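Local coordinates for protein transcriptional activator HlyU (Vibrio cholerae, PDB 4K2E) that activates transcription of the hemolysin gene hlyA, binding DNA as a winged helix-turn-helix regulator of the ArsR family, and may promote expression of other virulence determinants, at the interface of chains A and B. Residues are numbered along the deposited sequence; one frame, centred on the assembly and turned at random. Chains: chain A/B, Transcriptional activator HlyU.

Contact 1: the interface of chains A and B. Residues chain A 15, 19; chain B 36, 39, 57-59.
A:Glu19 reaches over the guanidinium of B:Arg36 rather than meeting it edge to edge, in a subunit contact of this ArsR-type winged-helix protein. The carboxylate and guanidinium planes lie 53° apart, and OE2 of A:Glu19 sits above one face near the rim, 3.7 Å from NH2 of B:Arg36. This is a long salt bridge, and A:Glu19 is itself poorly ordered, so the pairing is probably more electrostatic than directional. A water 2.6 Å from OE2 of A:Glu19 joins the chains, and the glutamine amide NE2 of B:Gln39 can reach its oxygen, 3.1 Å away.

The B:Arg36 chain bends at chi2 (-55°), swinging the guanidinium toward A:Glu19. Its NH1 donates to the backbone O of B:Leu58 at 2.7 Å, on a lone pair in the carbonyl plane though the oxygen is tilted from the guanidinium plane, tying helix 35-40 to the end of helix 51-58; a long, multidentate side chain suits this double task. A:Leu15, also poorly ordered, crosses B:Arg36 and B:Gln39 at about a right angle. Its forked tip suits a place with two neighbours: CD1 lies 3.8 Å from OE1 of B:Gln39, while CD2 comes 3.5 Å from O of B:Leu58 and 3.8 Å from the carboxylate carbon CD of B:Glu59.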
loop_
_atom_site.group_PDB
_atom_site.type_symbol
_atom_site.label_atom_id
_atom_site.label_comp_id
_atom_site.label_asym_id
_atom_site.label_seq_id
_atom_site.Cartn_x
_atom_site.Cartn_y
_atom_site.Cartn_z
ATOM N N LEU A 15 -1.295 -20.141 -6.964
ATOM C CA LEU A 15 -2.285 -19.279 -6.329
ATOM C C LEU A 15 -2.144 -19.294 -4.810
ATOM O O LEU A 15 -2.252 -18.258 -4.169
ATOM C CB LEU A 15 -3.709 -19.688 -6.721
ATOM C CG LEU A 15 -4.827 -19.004 -5.919
ATOM C CD1 LEU A 15 -4.801 -17.495 -6.100
ATOM C CD2 LEU A 15 -6.195 -19.559 -6.270
ATOM N N GLU A 19 -1.403 -16.365 -2.268
ATOM C CA GLU A 19 -2.323 -16.003 -1.183
ATOM C C GLU A 19 -1.553 -15.810 0.139
ATOM O O GLU A 19 -1.804 -14.859 0.906
ATOM C CB GLU A 19 -3.448 -17.038 -1.045
ATOM C CG GLU A 19 -4.403 -17.102 -2.254
ATOM C CD GLU A 19 -5.569 -18.070 -2.056
ATOM O OE1 GLU A 19 -5.321 -19.282 -1.853
ATOM O OE2 GLU A 19 -6.736 -17.622 -2.116
ATOM N N ARG B 36 -7.197 -9.969 -2.968
ATOM C CA ARG B 36 -7.518 -10.254 -4.377
ATOM C C ARG B 36 -7.041 -9.137 -5.313
ATOM O O ARG B 36 -6.430 -9.410 -6.363
ATOM C CB ARG B 36 -8.999 -10.538 -4.576
ATOM C CG ARG B 36 -9.430 -11.826 -3.913
ATOM C CD ARG B 36 -8.568 -12.969 -4.398
ATOM N NE ARG B 36 -9.140 -14.255 -4.050
ATOM C CZ ARG B 36 -8.867 -15.389 -4.710
ATOM N NH1 ARG B 36 -8.009 -15.371 -5.728
ATOM N NH2 ARG B 36 -9.435 -16.539 -4.354
ATOM N N GLN B 39 -3.331 -9.453 -5.678
ATOM C CA GLN B 39 -3.018 -10.607 -6.534
ATOM C C GLN B 39 -3.139 -10.262 -8.019
ATOM O O GLN B 39 -2.257 -10.619 -8.840
ATOM C CB GLN B 39 -3.949 -11.770 -6.194
ATOM C CG GLN B 39 -3.604 -12.420 -4.886
ATOM C CD GLN B 39 -4.648 -13.409 -4.415
ATOM O OE1 GLN B 39 -5.492 -13.865 -5.192
ATOM N NE2 GLN B 39 -4.603 -13.734 -3.129
ATOM N N ARG B 57 -6.624 -18.072 -13.230
ATOM C CA ARG B 57 -5.528 -18.191 -12.266
ATOM C C ARG B 57 -5.960 -17.898 -10.821
ATOM O O ARG B 57 -5.467 -18.505 -9.882
ATOM C CB ARG B 57 -4.343 -17.313 -12.696
ATOM C CG ARG B 57 -3.487 -18.019 -13.756
ATOM C CD ARG B 57 -2.573 -17.080 -14.529
ATOM N NE ARG B 57 -1.465 -16.574 -13.724
ATOM C CZ ARG B 57 -0.520 -15.759 -14.188
ATOM N NH1 ARG B 57 -0.545 -15.364 -15.457
ATOM N NH2 ARG B 57 0.449 -15.337 -13.387
ATOM N N LEU B 58 -6.903 -16.978 -10.658
ATOM C CA LEU B 58 -7.342 -16.531 -9.335
ATOM C C LEU B 58 -8.394 -17.441 -8.719
ATOM O O LEU B 58 -8.627 -17.383 -7.495
ATOM C CB LEU B 58 -7.892 -15.100 -9.428
ATOM C CG LEU B 58 -6.864 -14.046 -9.824
ATOM C CD1 LEU B 58 -7.527 -12.904 -10.561
ATOM C CD2 LEU B 58 -6.172 -13.495 -8.591
ATOM N N GLU B 59 -9.008 -18.299 -9.540
ATOM C CA GLU B 59 -10.142 -19.118 -9.091
ATOM C C GLU B 59 -11.269 -18.274 -8.461
ATOM O O GLU B 59 -11.747 -18.555 -7.350
ATOM C CB GLU B 59 -9.694 -20.243 -8.151
ATOM C CG GLU B 59 -8.779 -21.246 -8.814
ATOM C CD GLU B 59 -8.269 -22.302 -7.852
ATOM O OE1 GLU B 59 -8.785 -22.400 -6.712
ATOM O OE2 GLU B 59 -7.333 -23.022 -8.240
HETATM O O HOH W 1 -6.924 -15.130 -1.574
#

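Contact 2: the interface of chains A and B. Residues chain A 32, 34-35, 38, 103, 107; chain B 22, 25-26, 29.
A:Leu38 and B:Val26 slide past each other in opposite directions, methyl against methyl, at a helix-to-helix contact of the winged-helix dimer. The apolar packing between aliphatic branches comes first. CD2 of A:Leu38 lies 3.6 Å from CG2 of B:Val26 and 3.8 Å from CB of B:Ala25, so one methyl group touches two neighbouring residues of helix 20-32. Its CG is anti to the backbone N (chi1 -174°), which carries the forked end out from helix 35-40 towards the partner. B:Leu29 crosses A:Leu38 at about a right angle, its CD1 3.9 Å from CD2 of A:Leu38. Leucine suits this place because its two methyls can fill space in different directions, while the compact, beta-branched valine presents a methyl close to its own helix.

A second kind of contact uses the aliphatic part of a charged residue. A:Glu35 crosses B:Val26 at about a right angle and lays its CG 3.6 Å from the valine CG2, while its chain runs on, extended, to the carboxylate.

An aromatic ring makes the third. B:Ala25 approaches A:Tyr107 with its backbone N above one face, offset toward the rim, and its CB 3.7 Å from CE2; a residue as small as alanine lets helix and ring come this near. A:Leu103 of the same chain meets the tyrosine ring at its edge, in plane, with CD2.

The fourth kind sets a methyl against a backbone carbonyl at the end of helix 16-32: CD1 of B:Leu29 lies 3.6 Å from O of A:Met32.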
loop_
_atom_site.group_PDB
_atom_site.type_symbol
_atom_site.label_atom_id
_atom_site.label_comp_id
_atom_site.label_asym_id
_atom_site.label_seq_id
_atom_site.Cartn_x
_atom_site.Cartn_y
_atom_site.Cartn_z
ATOM N N MET A 32 -0.681 1.100 6.106
ATOM C CA MET A 32 -0.346 2.317 5.362
ATOM C C MET A 32 -1.463 3.094 4.689
ATOM O O MET A 32 -1.277 4.257 4.309
ATOM C CB MET A 32 0.730 1.999 4.301
ATOM C CG MET A 32 1.959 1.365 4.972
ATOM S SD MET A 32 3.172 1.006 3.656
ATOM C CE MET A 32 3.276 2.636 2.963
ATOM N N ASN A 34 -4.011 4.942 4.952
ATOM C CA ASN A 34 -4.789 5.877 5.754
ATOM C C ASN A 34 -3.963 7.152 5.777
ATOM O O ASN A 34 -2.775 7.078 6.027
ATOM C CB ASN A 34 -4.952 5.333 7.168
ATOM C CG ASN A 34 -5.538 6.354 8.105
ATOM O OD1 ASN A 34 -4.815 7.140 8.694
ATOM N ND2 ASN A 34 -6.858 6.377 8.209
ATOM N N GLU A 35 -4.571 8.295 5.489
ATOM C CA GLU A 35 -3.765 9.492 5.280
ATOM C C GLU A 35 -2.930 9.852 6.502
ATOM O O GLU A 35 -1.754 10.189 6.372
ATOM C CB GLU A 35 -4.598 10.667 4.789
ATOM C CG GLU A 35 -4.872 10.586 3.282
ATOM C CD GLU A 35 -5.675 11.744 2.747
ATOM O OE1 GLU A 35 -5.498 12.884 3.240
ATOM O OE2 GLU A 35 -6.490 11.503 1.827
ATOM N N LEU A 38 -0.091 7.076 7.100
ATOM C CA LEU A 38 0.944 7.281 6.085
ATOM C C LEU A 38 1.768 8.548 6.374
ATOM O O LEU A 38 2.970 8.545 6.199
ATOM C CB LEU A 38 0.358 7.429 4.693
ATOM C CG LEU A 38 1.363 7.504 3.537
ATOM C CD1 LEU A 38 2.136 6.178 3.434
ATOM C CD2 LEU A 38 0.632 7.813 2.222
ATOM N N LEU A 103 7.765 5.505 -1.771
ATOM C CA LEU A 103 6.678 6.475 -1.833
ATOM C C LEU A 103 7.200 7.897 -1.790
ATOM O O LEU A 103 6.660 8.795 -2.439
ATOM C CB LEU A 103 5.703 6.245 -0.681
ATOM C CG LEU A 103 4.868 4.989 -0.914
ATOM C CD1 LEU A 103 4.141 4.658 0.357
ATOM C CD2 LEU A 103 3.911 5.236 -2.054
ATOM N N TYR A 107 6.456 10.456 -4.805
ATOM C CA TYR A 107 5.526 11.514 -4.413
ATOM C C TYR A 107 6.160 12.788 -3.800
ATOM O O TYR A 107 5.641 13.888 -3.993
ATOM C CB TYR A 107 4.428 10.935 -3.506
ATOM C CG TYR A 107 3.497 9.988 -4.238
ATOM C CD1 TYR A 107 2.653 10.456 -5.243
ATOM C CD2 TYR A 107 3.460 8.636 -3.929
ATOM C CE1 TYR A 107 1.807 9.600 -5.921
ATOM C CE2 TYR A 107 2.614 7.763 -4.616
ATOM C CZ TYR A 107 1.787 8.255 -5.598
ATOM O OH TYR A 107 0.951 7.400 -6.282
ATOM N N SER B 22 0.166 12.783 -0.436
ATOM C CA SER B 22 -0.186 11.692 0.473
ATOM C C SER B 22 -1.596 11.200 0.144
ATOM O O SER B 22 -1.855 10.006 0.170
ATOM C CB SER B 22 -0.014 12.072 1.961
ATOM O OG SER B 22 -1.220 12.460 2.609
ATOM N N ALA B 25 -1.314 8.961 -2.966
ATOM C CA ALA B 25 -0.675 7.737 -2.492
ATOM C C ALA B 25 -1.663 6.858 -1.758
ATOM O O ALA B 25 -1.642 5.642 -1.894
ATOM C CB ALA B 25 0.499 8.065 -1.578
ATOM N N VAL B 26 -2.524 7.480 -0.974
ATOM C CA VAL B 26 -3.460 6.749 -0.153
ATOM C C VAL B 26 -4.534 6.135 -1.023
ATOM O O VAL B 26 -4.946 5.005 -0.795
ATOM C CB VAL B 26 -4.029 7.638 0.979
ATOM C CG1 VAL B 26 -5.271 7.050 1.590
ATOM C CG2 VAL B 26 -2.954 7.774 2.067
ATOM N N LEU B 29 -2.778 3.035 -2.237
ATOM C CA LEU B 29 -2.580 2.045 -1.185
ATOM C C LEU B 29 -3.896 1.382 -0.813
ATOM O O LEU B 29 -3.916 0.199 -0.560
ATOM C CB LEU B 29 -1.944 2.688 0.048
ATOM C CG LEU B 29 -0.528 3.192 -0.195
ATOM C CD1 LEU B 29 -0.123 4.238 0.860
ATOM C CD2 LEU B 29 0.430 2.006 -0.145
#

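Contact 3: the interface of chains A and B. Residues chain A 22, 24-26, 28-29, 95, 99; chain B 38, 103, 107.
With CG anti to the carbonyl carbon (chi1 -66°) and the ring turned by a chi2 of -81°, B:Tyr107 lays its aromatic face against A:Ala25, whose CB sits above it, offset toward the rim, 3.8 Å from the centroid in a CH-pi contact. Alanine's lone methyl lets the helix come close; tyrosine offers a broad flat ring to pack on it and a phenol long enough to carry OH onward. The poorly ordered A:Lys24 crosses the tyrosine at about a right angle: its CG is 3.6 Å from CE1, and CD lies at the ring edge, in plane. The phenol OH of B:Tyr107 meets aliphatic groups, with CD2 of A:Leu28 at 3.4 Å and CG of A:Glu95 also at 3.4 Å.

The unbranched chain of A:Met99, bent at chi2 and chi3, brings CE to 3.6 Å from CD2 of B:Leu103. Branched A:Leu29 reaches B:Leu103 tip to tip but crosses B:Leu38 at about a right angle, CD1 of A:Leu29 lying 3.7 Å from CD2 of B:Leu38. In this all-helical part of the ArsR-type winged-helix subunit interface, the C-terminal helix 94-107 of chain B, with helix 35-40, joins the chains by packing on helix 16-32 and the start of helix 94-108 of chain A.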
loop_
_atom_site.group_PDB
_atom_site.type_symbol
_atom_site.label_atom_id
_atom_site.label_comp_id
_atom_site.label_asym_id
_atom_site.label_seq_id
_atom_site.Cartn_x
_atom_site.Cartn_y
_atom_site.Cartn_z
ATOM N N SER A 22 0.396 -12.544 -0.265
ATOM C CA SER A 22 -0.526 -11.432 -0.410
ATOM C C SER A 22 -1.097 -11.059 0.946
ATOM O O SER A 22 -1.168 -9.894 1.248
ATOM C CB SER A 22 -1.639 -11.677 -1.444
ATOM O OG SER A 22 -2.522 -12.716 -1.057
ATOM N N LYS A 24 0.314 -11.181 4.062
ATOM C CA LYS A 24 1.269 -10.413 4.869
ATOM C C LYS A 24 1.505 -9.010 4.296
ATOM O O LYS A 24 1.526 -7.968 5.021
ATOM C CB LYS A 24 2.603 -11.154 4.963
ATOM C CG LYS A 24 3.692 -10.384 5.716
ATOM C CD LYS A 24 4.923 -11.262 5.975
ATOM C CE LYS A 24 6.011 -10.501 6.742
ATOM N NZ LYS A 24 7.351 -11.176 6.662
ATOM N N ALA A 25 1.679 -8.986 2.976
ATOM C CA ALA A 25 1.813 -7.706 2.297
ATOM C C ALA A 25 0.598 -6.847 2.602
ATOM O O ALA A 25 0.716 -5.647 2.808
ATOM C CB ALA A 25 1.950 -7.912 0.821
ATOM N N VAL A 26 -0.571 -7.476 2.659
ATOM C CA VAL A 26 -1.809 -6.736 2.826
ATOM C C VAL A 26 -1.917 -6.169 4.255
ATOM O O VAL A 26 -2.443 -5.083 4.447
ATOM C CB VAL A 26 -3.042 -7.580 2.442
ATOM C CG1 VAL A 26 -4.311 -6.953 2.943
ATOM C CG2 VAL A 26 -3.126 -7.730 0.902
ATOM N N LEU A 28 0.592 -5.034 5.869
ATOM C CA LEU A 28 1.361 -3.808 5.723
ATOM C C LEU A 28 0.614 -2.693 4.972
ATOM O O LEU A 28 0.602 -1.537 5.385
ATOM C CB LEU A 28 2.661 -4.114 5.012
ATOM C CG LEU A 28 3.471 -2.870 4.685
ATOM C CD1 LEU A 28 4.279 -2.438 5.915
ATOM C CD2 LEU A 28 4.366 -3.167 3.482
ATOM N N LEU A 29 -0.015 -3.059 3.852
ATOM C CA LEU A 29 -0.728 -2.089 3.024
ATOM C C LEU A 29 -1.915 -1.463 3.766
ATOM O O LEU A 29 -2.179 -0.268 3.623
ATOM C CB LEU A 29 -1.186 -2.752 1.685
ATOM C CG LEU A 29 0.013 -3.188 0.837
ATOM C CD1 LEU A 29 -0.368 -4.216 -0.210
ATOM C CD2 LEU A 29 0.583 -1.963 0.163
ATOM N N GLU A 95 10.671 -3.892 5.278
ATOM C CA GLU A 95 9.594 -3.732 4.308
ATOM C C GLU A 95 9.004 -2.341 4.396
ATOM O O GLU A 95 8.801 -1.685 3.365
ATOM C CB GLU A 95 8.465 -4.768 4.501
ATOM C CG GLU A 95 8.863 -6.212 4.232
ATOM C CD GLU A 95 9.724 -6.813 5.333
ATOM O OE1 GLU A 95 9.570 -6.418 6.514
ATOM O OE2 GLU A 95 10.563 -7.674 5.002
ATOM N N MET A 99 9.221 0.561 1.526
ATOM C CA MET A 99 8.008 1.093 0.927
ATOM C C MET A 99 7.917 2.614 1.107
ATOM O O MET A 99 7.553 3.318 0.177
ATOM C CB MET A 99 6.764 0.378 1.471
ATOM C CG MET A 99 5.445 0.881 0.870
ATOM S SD MET A 99 5.292 0.611 -0.925
ATOM C CE MET A 99 5.729 -1.135 -1.068
ATOM N N LEU B 38 -4.572 -7.098 -4.846
ATOM C CA LEU B 38 -3.118 -7.147 -4.918
ATOM C C LEU B 38 -2.681 -8.301 -5.822
ATOM O O LEU B 38 -1.761 -8.152 -6.627
ATOM C CB LEU B 38 -2.503 -7.334 -3.542
ATOM C CG LEU B 38 -0.981 -7.363 -3.491
ATOM C CD1 LEU B 38 -0.455 -6.080 -4.146
ATOM C CD2 LEU B 38 -0.520 -7.459 -2.036
ATOM N N LEU B 103 6.931 -4.603 -4.073
ATOM C CA LEU B 103 6.224 -5.618 -3.285
ATOM C C LEU B 103 6.575 -7.034 -3.673
ATOM O O LEU B 103 6.688 -7.925 -2.822
ATOM C CB LEU B 103 4.711 -5.412 -3.361
ATOM C CG LEU B 103 4.248 -4.201 -2.547
ATOM C CD1 LEU B 103 2.827 -3.965 -2.872
ATOM C CD2 LEU B 103 4.364 -4.477 -1.054
ATOM N N TYR B 107 8.080 -9.575 -0.917
ATOM C CA TYR B 107 7.207 -10.653 -0.439
ATOM C C TYR B 107 7.228 -11.923 -1.298
ATOM O O TYR B 107 6.796 -12.988 -0.846
ATOM C CB TYR B 107 5.768 -10.140 -0.240
ATOM C CG TYR B 107 5.676 -9.119 0.879
ATOM C CD1 TYR B 107 5.620 -9.528 2.204
ATOM C CD2 TYR B 107 5.688 -7.760 0.610
ATOM C CE1 TYR B 107 5.558 -8.610 3.233
ATOM C CE2 TYR B 107 5.639 -6.823 1.638
ATOM C CZ TYR B 107 5.565 -7.261 2.950
ATOM O OH TYR B 107 5.508 -6.352 3.994
#

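Contact 4: the interface of chains A and B. Residues chain A 18-19, 22-23, 26; chain B 32, 34-35, 38-39.
B:Gln39 reaches the hydroxyl of A:Ser22 with its side-chain amide, in a hydrogen bond between helices 35-40 and 16-32 of the winged-helix dimer. NE2 donates to OG at 3.1 Å, nearly straight at the hydrogen (171°) and with the acceptor in the amide plane. The chain of A:Met18, a poorly ordered residue, flanks the stem of the glutamine, the two crossing obliquely: its CG lies 3.6 Å from CG of B:Gln39, and its sulfur SD 3.7 Å from CB of B:Gln39. An amide with an aliphatic stem suits this mixed setting, packing along its length and bonding at its tip.

Alongside, B:Glu35 runs extended past A:Ala23. OE2 of B:Glu35 lies 3.5 Å from CB of A:Ala23, a side chain small enough to let the carboxylate pass close to the helix. CG2 of A:Val26 packs against the start of helix 35-40, 3.7 Å from N of B:Glu35.

The second shell fixes the serine. OG lies between the backbone N and the carbonyl carbon (chi1 66°), where one small hydroxyl can accept from the partner and donate to its own helix. A weak bond joins OG of A:Ser22 to O of A:Met18. OG of A:Ser22 also donates a hydrogen bond to O of A:Glu19 at 3.0 Å, tilted 34° from the carbonyl plane.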
loop_
_atom_site.group_PDB
_atom_site.type_symbol
_atom_site.label_atom_id
_atom_site.label_comp_id
_atom_site.label_asym_id
_atom_site.label_seq_id
_atom_site.Cartn_x
_atom_site.Cartn_y
_atom_site.Cartn_z
ATOM N N MET A 18 0.820 -17.297 -3.567
ATOM C CA MET A 18 0.425 -15.925 -3.830
ATOM C C MET A 18 -0.556 -15.461 -2.760
ATOM O O MET A 18 -0.532 -14.302 -2.372
ATOM C CB MET A 18 -0.179 -15.782 -5.233
ATOM C CG MET A 18 -0.624 -14.352 -5.561
ATOM S SD MET A 18 -1.230 -14.110 -7.252
ATOM C CE MET A 18 -1.663 -15.788 -7.700
ATOM N N GLU A 19 -1.403 -16.365 -2.268
ATOM C CA GLU A 19 -2.323 -16.003 -1.183
ATOM C C GLU A 19 -1.553 -15.810 0.139
ATOM O O GLU A 19 -1.804 -14.859 0.906
ATOM C CB GLU A 19 -3.448 -17.038 -1.045
ATOM C CG GLU A 19 -4.403 -17.102 -2.254
ATOM C CD GLU A 19 -5.569 -18.070 -2.056
ATOM O OE1 GLU A 19 -5.321 -19.282 -1.853
ATOM O OE2 GLU A 19 -6.736 -17.622 -2.116
ATOM N N SER A 22 0.396 -12.544 -0.265
ATOM C CA SER A 22 -0.526 -11.432 -0.410
ATOM C C SER A 22 -1.097 -11.059 0.946
ATOM O O SER A 22 -1.168 -9.894 1.248
ATOM C CB SER A 22 -1.639 -11.677 -1.444
ATOM O OG SER A 22 -2.522 -12.716 -1.057
ATOM N N ALA A 23 -1.441 -12.038 1.781
ATOM C CA ALA A 23 -1.914 -11.729 3.141
ATOM C C ALA A 23 -0.969 -10.826 3.997
ATOM O O ALA A 23 -1.404 -9.824 4.601
ATOM C CB ALA A 23 -2.255 -13.015 3.880
ATOM N N VAL A 26 -0.571 -7.476 2.659
ATOM C CA VAL A 26 -1.809 -6.736 2.826
ATOM C C VAL A 26 -1.917 -6.169 4.255
ATOM O O VAL A 26 -2.443 -5.083 4.447
ATOM C CB VAL A 26 -3.042 -7.580 2.442
ATOM C CG1 VAL A 26 -4.311 -6.953 2.943
ATOM C CG2 VAL A 26 -3.126 -7.730 0.902
ATOM N N MET B 32 -4.601 -1.150 -3.252
ATOM C CA MET B 32 -3.748 -2.327 -3.140
ATOM C C MET B 32 -4.024 -3.149 -1.910
ATOM O O MET B 32 -3.564 -4.297 -1.832
ATOM C CB MET B 32 -2.256 -1.939 -3.194
ATOM C CG MET B 32 -1.894 -1.084 -4.421
ATOM S SD MET B 32 -0.149 -0.690 -4.379
ATOM C CE MET B 32 0.450 -2.340 -4.371
ATOM N N ASN B 34 -5.877 -5.131 -0.434
ATOM C CA ASN B 34 -6.921 -6.156 -0.466
ATOM C C ASN B 34 -6.284 -7.376 -1.122
ATOM O O ASN B 34 -5.632 -7.226 -2.131
ATOM C CB ASN B 34 -8.128 -5.657 -1.276
ATOM C CG ASN B 34 -9.141 -6.780 -1.583
ATOM O OD1 ASN B 34 -8.950 -7.565 -2.504
ATOM N ND2 ASN B 34 -10.196 -6.855 -0.792
ATOM N N GLU B 35 -6.451 -8.574 -0.576
ATOM C CA GLU B 35 -5.649 -9.689 -1.103
ATOM C C GLU B 35 -5.927 -9.976 -2.579
ATOM O O GLU B 35 -4.997 -10.180 -3.355
ATOM C CB GLU B 35 -5.825 -10.962 -0.285
ATOM C CG GLU B 35 -5.184 -10.919 1.091
ATOM C CD GLU B 35 -5.724 -12.020 1.961
ATOM O OE1 GLU B 35 -6.390 -12.923 1.405
ATOM O OE2 GLU B 35 -5.526 -11.965 3.193
ATOM N N LEU B 38 -4.572 -7.098 -4.846
ATOM C CA LEU B 38 -3.118 -7.147 -4.918
ATOM C C LEU B 38 -2.681 -8.301 -5.822
ATOM O O LEU B 38 -1.761 -8.152 -6.627
ATOM C CB LEU B 38 -2.503 -7.334 -3.542
ATOM C CG LEU B 38 -0.981 -7.363 -3.491
ATOM C CD1 LEU B 38 -0.455 -6.080 -4.146
ATOM C CD2 LEU B 38 -0.520 -7.459 -2.036
ATOM N N GLN B 39 -3.331 -9.453 -5.678
ATOM C CA GLN B 39 -3.018 -10.607 -6.534
ATOM C C GLN B 39 -3.139 -10.262 -8.019
ATOM O O GLN B 39 -2.257 -10.619 -8.840
ATOM C CB GLN B 39 -3.949 -11.770 -6.194
ATOM C CG GLN B 39 -3.604 -12.420 -4.886
ATOM C CD GLN B 39 -4.648 -13.409 -4.415
ATOM O OE1 GLN B 39 -5.492 -13.865 -5.192
ATOM N NE2 GLN B 39 -4.603 -13.734 -3.129
HETATM O O HOH W 2 -6.924 -15.130 -1.574
#

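Contact 1 and contact 4 are neighbours, their C-alpha centres about 8 Å apart, and share A:Glu19 and B:Gln39. Contact 4 lies about 7 Å from contact 3, with A:Ser22, A:Val26 and B:Leu38 in common, so these three run along helix 16-32 of chain A. Contact 2 stands about 14 Å from contact 3 and 25 Å from contact 1, and repeats much of the packing of contacts 3 and 4 with the chains exchanged, as two-fold symmetry requires. Contact 1 touches helix 51-58 of the predicted helix-turn-helix, so the interface may help set how the two DNA-binding units are spaced.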